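Long-range contact in epidermin leader peptide processing serine protease EpiP (Staphylococcus aureus subsp. aureus, PDB 3QFH), which is a subtilisin-like serine protease that probably cleaves the leader peptide from the precursor of the lantibiotic epidermin: residues Tyr22-Phe33 with Lys70-Thr79. Sequence-based numbering, arbitrary orientation.
Sequences YYSVEYKNTATF and KNDIKYINAT. With SO4 (sulfate ion), chain L.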
ATOM      1  N   TYR A  22      14.950  20.637  -3.324  1.00 39.39           N
ATOM      2  CA  TYR A  22      14.256  19.924  -2.266  1.00 36.87           C
ATOM      3  C   TYR A  22      15.185  18.922  -1.592  1.00 35.34           C
ATOM      4  O   TYR A  22      15.704  18.010  -2.243  1.00 34.37           O
ATOM      5  CB  TYR A  22      13.019  19.204  -2.826  1.00 37.72           C
ATOM      6  CG  TYR A  22      11.848  20.134  -3.126  1.00 39.98           C
ATOM      7  CD1 TYR A  22      11.746  20.817  -4.345  1.00 42.73           C
ATOM      8  CD2 TYR A  22      10.842  20.324  -2.183  1.00 39.71           C
ATOM      9  CE1 TYR A  22      10.649  21.679  -4.605  1.00 43.48           C
ATOM     10  CE2 TYR A  22       9.762  21.180  -2.426  1.00 41.13           C
ATOM     11  CZ  TYR A  22       9.670  21.850  -3.625  1.00 41.61           C
ATOM     12  OH  TYR A  22       8.587  22.670  -3.826  1.00 41.00           O
ATOM     13  N   TYR A  23      15.405  19.105  -0.291  1.00 33.79           N
ATOM     14  CA  TYR A  23      16.224  18.175   0.485  1.00 33.00           C
ATOM     15  C   TYR A  23      15.408  17.459   1.545  1.00 32.52           C
ATOM     16  O   TYR A  23      14.527  18.048   2.201  1.00 31.24           O
ATOM     17  CB  TYR A  23      17.407  18.881   1.146  1.00 32.59           C
ATOM     18  CG  TYR A  23      18.468  19.301   0.164  1.00 34.52           C
ATOM     19  CD1 TYR A  23      19.483  18.414  -0.216  1.00 35.13           C
ATOM     20  CD2 TYR A  23      18.452  20.568  -0.411  1.00 37.19           C
ATOM     21  CE1 TYR A  23      20.455  18.784  -1.136  1.00 37.55           C
ATOM     22  CE2 TYR A  23      19.424  20.948  -1.342  1.00 40.25           C
ATOM     23  CZ  TYR A  23      20.425  20.055  -1.694  1.00 39.31           C
ATOM     24  OH  TYR A  23      21.389  20.428  -2.604  1.00 42.48           O
ATOM     25  N   SER A  24      15.700  16.170   1.679  1.00 31.72           N
ATOM     26  CA  SER A  24      15.108  15.335   2.711  1.00 30.86           C
ATOM     27  C   SER A  24      16.083  15.352   3.875  1.00 30.16           C
ATOM     28  O   SER A  24      17.281  15.103   3.693  1.00 29.54           O
ATOM     29  CB  SER A  24      14.873  13.922   2.199  1.00 31.29           C
ATOM     30  OG  SER A  24      13.867  13.925   1.192  1.00 33.97           O
ATOM     31  N   VAL A  25      15.577  15.656   5.069  1.00 29.47           N
ATOM     32  CA  VAL A  25      16.430  15.789   6.238  1.00 29.93           C
ATOM     33  C   VAL A  25      15.950  14.978   7.424  1.00 30.69           C
ATOM     34  O   VAL A  25      14.771  15.040   7.791  1.00 31.48           O
ATOM     35  CB  VAL A  25      16.532  17.286   6.671  1.00 30.50           C
ATOM     36  CG1 VAL A  25      17.427  17.437   7.873  1.00 30.80           C
ATOM     37  CG2 VAL A  25      17.070  18.140   5.514  1.00 31.62           C
ATOM     38  N   GLU A  26      16.871  14.215   8.017  1.00 30.03           N
ATOM     39  CA  GLU A  26      16.582  13.464   9.217  1.00 30.55           C
ATOM     40  C   GLU A  26      17.255  14.190  10.364  1.00 31.46           C
ATOM     41  O   GLU A  26      18.474  14.392  10.364  1.00 32.12           O
ATOM     42  CB  GLU A  26      17.046  12.005   9.101  1.00 30.77           C
ATOM     43  CG  GLU A  26      16.686  11.163  10.325  1.00 35.54           C
ATOM     44  CD  GLU A  26      16.763   9.654  10.073  1.00 42.46           C
ATOM     45  OE1 GLU A  26      17.112   9.226   8.938  1.00 44.52           O
ATOM     46  OE2 GLU A  26      16.450   8.895  11.018  1.00 49.36           O
ATOM     47  N   TYR A  27      16.457  14.621  11.327  1.00 32.28           N
ATOM     48  CA  TYR A  27      16.969  15.383  12.457  1.00 32.46           C
ATOM     49  C   TYR A  27      16.916  14.579  13.757  1.00 35.31           C
ATOM     50  O   TYR A  27      16.404  13.467  13.790  1.00 35.81           O
ATOM     51  CB  TYR A  27      16.266  16.741  12.570  1.00 31.20           C
ATOM     52  CG  TYR A  27      14.744  16.741  12.606  1.00 29.69           C
ATOM     53  CD1 TYR A  27      14.056  16.720  13.808  1.00 27.70           C
ATOM     54  CD2 TYR A  27      14.007  16.847  11.437  1.00 26.42           C
ATOM     55  CE1 TYR A  27      12.670  16.762  13.846  1.00 32.39           C
ATOM     56  CE2 TYR A  27      12.627  16.878  11.458  1.00 29.01           C
ATOM     57  CZ  TYR A  27      11.960  16.841  12.669  1.00 28.85           C
ATOM     58  OH  TYR A  27      10.582  16.880  12.699  1.00 30.10           O
ATOM     59  N   LYS A  28      17.471  15.131  14.826  1.00 37.30           N
ATOM     60  CA  LYS A  28      17.580  14.371  16.071  1.00 39.96           C
ATOM     61  C   LYS A  28      16.563  14.690  17.154  1.00 40.40           C
ATOM     62  O   LYS A  28      16.200  13.814  17.920  1.00 41.28           O
ATOM     63  CB  LYS A  28      19.002  14.520  16.629  1.00 40.65           C
ATOM     64  CG  LYS A  28      20.057  13.954  15.680  1.00 43.01           C
ATOM     65  CD  LYS A  28      21.471  13.960  16.261  1.00 47.25           C
ATOM     66  CE  LYS A  28      22.470  13.415  15.233  1.00 48.39           C
ATOM     67  NZ  LYS A  28      23.864  13.297  15.759  1.00 52.42           N
ATOM     68  N   ASN A  29      16.088  15.926  17.201  1.00 41.11           N
ATOM     69  CA  ASN A  29      15.206  16.356  18.279  1.00 42.82           C
ATOM     70  C   ASN A  29      14.275  17.489  17.849  1.00 42.40           C
ATOM     71  O   ASN A  29      14.719  18.507  17.319  1.00 41.30           O
ATOM     72  CB  ASN A  29      16.101  16.815  19.438  1.00 45.12           C
ATOM     73  CG  ASN A  29      15.320  17.307  20.646  1.00 47.96           C
ATOM     74  OD1 ASN A  29      15.517  18.435  21.100  1.00 52.58           O
ATOM     75  ND2 ASN A  29      14.435  16.468  21.171  1.00 52.67           N
ATOM     76  N   THR A  30      12.981  17.310  18.086  1.00 42.74           N
ATOM     77  CA  THR A  30      11.981  18.319  17.736  1.00 42.82           C
ATOM     78  C   THR A  30      12.337  19.719  18.232  1.00 42.90           C
ATOM     79  O   THR A  30      12.392  20.658  17.443  1.00 43.10           O
ATOM     80  CB  THR A  30      10.584  17.889  18.229  1.00 44.21           C
ATOM     81  OG1 THR A  30      10.098  16.868  17.347  1.00 46.63           O
ATOM     82  CG2 THR A  30       9.583  19.067  18.242  1.00 44.82           C
ATOM     83  N   ALA A  31      12.612  19.859  19.521  1.00 44.90           N
ATOM     84  CA  ALA A  31      12.945  21.175  20.096  1.00 45.80           C
ATOM     85  C   ALA A  31      14.195  21.846  19.469  1.00 44.81           C
ATOM     86  O   ALA A  31      14.169  23.030  19.122  1.00 45.31           O
ATOM     87  CB  ALA A  31      13.106  21.058  21.610  1.00 47.84           C
ATOM     88  N   THR A  32      15.285  21.106  19.329  1.00 43.26           N
ATOM     89  CA  THR A  32      16.495  21.686  18.763  1.00 42.41           C
ATOM     90  C   THR A  32      16.323  21.942  17.259  1.00 40.63           C
ATOM     91  O   THR A  32      16.858  22.910  16.722  1.00 40.54           O
ATOM     92  CB  THR A  32      17.735  20.798  19.003  1.00 42.58           C
ATOM     93  OG1 THR A  32      17.648  19.607  18.210  1.00 42.10           O
ATOM     94  CG2 THR A  32      17.865  20.438  20.488  1.00 43.63           C
ATOM     95  N   PHE A  33      15.578  21.079  16.578  1.00 39.05           N
ATOM     96  CA  PHE A  33      15.340  21.273  15.141  1.00 37.94           C
ATOM     97  C   PHE A  33      14.521  22.541  14.898  1.00 38.69           C
ATOM     98  O   PHE A  33      14.872  23.348  14.035  1.00 38.01           O
ATOM     99  CB  PHE A  33      14.656  20.061  14.510  1.00 36.61           C
ATOM    100  CG  PHE A  33      14.341  20.238  13.045  1.00 37.15           C
ATOM    101  CD1 PHE A  33      15.342  20.143  12.093  1.00 38.02           C
ATOM    102  CD2 PHE A  33      13.041  20.497  12.622  1.00 39.06           C
ATOM    103  CE1 PHE A  33      15.067  20.319  10.750  1.00 35.10           C
ATOM    104  CE2 PHE A  33      12.757  20.669  11.272  1.00 40.17           C
ATOM    105  CZ  PHE A  33      13.776  20.577  10.337  1.00 37.29           C
ATOM    106  N   LYS A  70      26.002  18.939  13.695  1.00 39.97           N
ATOM    107  CA  LYS A  70      26.073  17.560  14.179  1.00 40.98           C
ATOM    108  C   LYS A  70      25.189  17.236  15.373  1.00 40.85           C
ATOM    109  O   LYS A  70      24.813  16.086  15.556  1.00 39.83           O
ATOM    110  CB  LYS A  70      27.530  17.210  14.514  1.00 42.79           C
ATOM    111  CG  LYS A  70      28.512  17.436  13.355  1.00 46.15           C
ATOM    112  CD  LYS A  70      28.102  16.663  12.094  1.00 49.65           C
ATOM    113  CE  LYS A  70      29.054  16.935  10.928  1.00 53.22           C
ATOM    114  NZ  LYS A  70      28.574  16.331   9.639  1.00 51.69           N
ATOM    115  N   ASN A  71      24.871  18.235  16.189  1.00 41.38           N
ATOM    116  CA  ASN A  71      24.019  18.020  17.355  1.00 42.05           C
ATOM    117  C   ASN A  71      22.546  17.890  16.956  1.00 41.76           C
ATOM    118  O   ASN A  71      21.739  17.356  17.716  1.00 41.14           O
ATOM    119  CB  ASN A  71      24.144  19.193  18.340  1.00 43.95           C
ATOM    120  CG  ASN A  71      25.588  19.461  18.782  1.00 45.54           C
ATOM    121  OD1 ASN A  71      26.461  18.589  18.695  1.00 46.55           O
ATOM    122  ND2 ASN A  71      25.835  20.676  19.273  1.00 46.18           N
ATOM    123  N   ASP A  72      22.200  18.376  15.759  1.00 40.67           N
ATOM    124  CA  ASP A  72      20.800  18.431  15.336  1.00 40.00           C
ATOM    125  C   ASP A  72      20.428  17.645  14.109  1.00 38.07           C
ATOM    126  O   ASP A  72      19.283  17.215  13.988  1.00 37.90           O
ATOM    127  CB  ASP A  72      20.425  19.881  15.026  1.00 40.40           C
ATOM    128  CG  ASP A  72      20.657  20.818  16.190  1.00 43.34           C
ATOM    129  OD1 ASP A  72      20.761  20.350  17.344  1.00 49.28           O
ATOM    130  OD2 ASP A  72      20.732  22.046  15.942  1.00 48.69           O
ATOM    131  N   ILE A  73      21.367  17.491  13.185  1.00 36.14           N
ATOM    132  CA  ILE A  73      21.079  16.857  11.909  1.00 34.75           C
ATOM    133  C   ILE A  73      21.785  15.513  11.805  1.00 34.39           C
ATOM    134  O   ILE A  73      23.005  15.428  11.977  1.00 33.60           O
ATOM    135  CB  ILE A  73      21.531  17.767  10.752  1.00 33.79           C
ATOM    136  CG1 ILE A  73      20.917  19.176  10.889  1.00 36.25           C
ATOM    137  CG2 ILE A  73      21.177  17.166   9.414  1.00 34.23           C
ATOM    138  CD1 ILE A  73      19.389  19.262  10.787  1.00 28.33           C
ATOM    139  N   LYS A  74      21.004  14.470  11.533  1.00 32.27           N
ATOM    140  CA  LYS A  74      21.527  13.124  11.414  1.00 34.17           C
ATOM    141  C   LYS A  74      21.925  12.870   9.951  1.00 32.68           C
ATOM    142  O   LYS A  74      23.069  12.514   9.687  1.00 32.70           O
ATOM    143  CB  LYS A  74      20.502  12.111  11.948  1.00 35.00           C
ATOM    144  CG  LYS A  74      20.977  10.644  12.043  1.00 41.15           C
ATOM    145  CD  LYS A  74      19.939   9.794  12.813  1.00 44.62           C
ATOM    146  CE  LYS A  74      20.174   8.286  12.700  1.00 47.83           C
ATOM    147  NZ  LYS A  74      21.520   7.836  13.149  1.00 52.22           N
ATOM    148  N   TYR A  75      20.994  13.082   9.012  1.00 31.70           N
ATOM    149  CA  TYR A  75      21.263  12.897   7.581  1.00 30.54           C
ATOM    150  C   TYR A  75      20.527  13.893   6.711  1.00 29.49           C
ATOM    151  O   TYR A  75      19.463  14.394   7.071  1.00 28.80           O
ATOM    152  CB  TYR A  75      20.820  11.513   7.089  1.00 31.92           C
ATOM    153  CG  TYR A  75      21.453  10.352   7.764  1.00 32.82           C
ATOM    154  CD1 TYR A  75      22.802  10.079   7.580  1.00 36.83           C
ATOM    155  CD2 TYR A  75      20.704   9.490   8.559  1.00 36.19           C
ATOM    156  CE1 TYR A  75      23.401   9.007   8.198  1.00 41.18           C
ATOM    157  CE2 TYR A  75      21.293   8.409   9.182  1.00 40.54           C
ATOM    158  CZ  TYR A  75      22.650   8.175   8.993  1.00 42.22           C
ATOM    159  OH  TYR A  75      23.257   7.111   9.585  1.00 47.23           O
ATOM    160  N   ILE A  76      21.092  14.136   5.533  1.00 29.42           N
ATOM    161  CA  ILE A  76      20.491  14.980   4.531  1.00 29.66           C
ATOM    162  C   ILE A  76      20.821  14.390   3.171  1.00 30.11           C
ATOM    163  O   ILE A  76      21.957  13.965   2.939  1.00 30.08           O
ATOM    164  CB  ILE A  76      21.028  16.457   4.550  1.00 30.77           C
ATOM    165  CG1 ILE A  76      20.808  17.130   5.896  1.00 33.91           C
ATOM    166  CG2 ILE A  76      20.322  17.299   3.480  1.00 33.46           C
ATOM    167  CD1 ILE A  76      21.351  18.578   5.961  1.00 35.24           C
ATOM    168  N   ASN A  77      19.816  14.305   2.300  1.00 30.16           N
ATOM    169  CA  ASN A  77      20.027  13.928   0.901  1.00 32.07           C
ATOM    170  C   ASN A  77      19.001  14.646   0.044  1.00 33.96           C
ATOM    171  O   ASN A  77      17.933  15.044   0.530  1.00 33.07           O
ATOM    172  CB  ASN A  77      20.023  12.409   0.649  1.00 32.45           C
ATOM    173  CG  ASN A  77      18.723  11.723   1.060  1.00 34.36           C
ATOM    174  OD1 ASN A  77      18.689  11.047   2.081  1.00 34.53           O
ATOM    175  ND2 ASN A  77      17.663  11.884   0.271  1.00 31.92           N
ATOM    176  N   ALA A  78      19.345  14.850  -1.223  1.00 36.78           N
ATOM    177  CA  ALA A  78      18.437  15.474  -2.157  1.00 38.03           C
ATOM    178  C   ALA A  78      17.285  14.520  -2.299  1.00 39.03           C
ATOM    179  O   ALA A  78      17.504  13.320  -2.368  1.00 38.99           O
ATOM    180  CB  ALA A  78      19.124  15.680  -3.499  1.00 39.46           C
ATOM    181  N   THR A  79      16.061  15.036  -2.310  1.00 40.45           N
ATOM    182  CA  THR A  79      14.888  14.195  -2.500  1.00 42.52           C
ATOM    183  C   THR A  79      14.895  13.755  -3.961  1.00 48.07           C
ATOM    184  O   THR A  79      15.118  14.578  -4.845  1.00 48.85           O
ATOM    185  CB  THR A  79      13.602  14.990  -2.259  1.00 42.62           C
ATOM    186  OG1 THR A  79      13.721  15.754  -1.049  1.00 36.24           O
ATOM    187  CG2 THR A  79      12.391  14.065  -2.201  1.00 40.52           C
TER
HETATM  188  S   SO4 L 458      11.637  14.673  20.619  0.75 57.46           S
HETATM  189  O1  SO4 L 458      11.915  15.682  21.637  0.75 58.49           O
HETATM  190  O2  SO4 L 458      12.225  13.404  21.035  0.75 57.14           O
HETATM  191  O3  SO4 L 458      10.195  14.514  20.450  0.75 56.06           O
HETATM  192  O4  SO4 L 458      12.222  15.099  19.356  0.75 54.71           O
HETATM  193  O   HOH W   1      17.311  18.267  15.864  1.00 27.34           O
HETATM  194  O   HOH W   2      19.187  23.795  17.515  1.00 34.06           O
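Lys74 and Tyr75 both face Glu26, a classic beta bulge: the register shifts by one between the pairs Glu26-Tyr75 and Tyr27-Ile73, and Glu26 O accepts from Lys74 N at 2.8 Å and Tyr75 N at 3.1 Å. It interrupts the antiparallel pairing (164°) of strands 22-27 and 73-78, neighbours in the sheet of the propeptide-like domain; 73-78 pairs on its other side with strand 249-250. Beyond the bulge, Ser24 and Asn77 form a hydrogen-bonded pair, with Ser24 N 2.8 Å from Asn77 O.

On one face, Val25 CG2 lies alongside Ile76 CG1 at 3.9 Å, and Ile73 CD1 meets Val25 CG1 and the edge of the Phe33 ring. Helix 60-66 covers Ile73 and Ile76 through Leu66. The opposite face meets helix 254-269 of the protease domain: the extended Glu26 chain, with CG opposite the backbone N (chi1 -177°), brings OE1 to the Tyr75 ring edge, 3.6 Å from CD2, while OE2 forms a salt bridge with Lys262. Asn77 OD1 accepts a hydrogen bond from Val255 N and ND2 donates to Glu256 OE1, both in that helix.

Past the strand ends, one water joins Asn29 N, Thr32 OG1 and Asp72 O. The extended Lys28 chain runs along the loop 70-72, where NZ donates to Lys70 O at 3.0 Å, nearly in line with the carbonyl bond (175°).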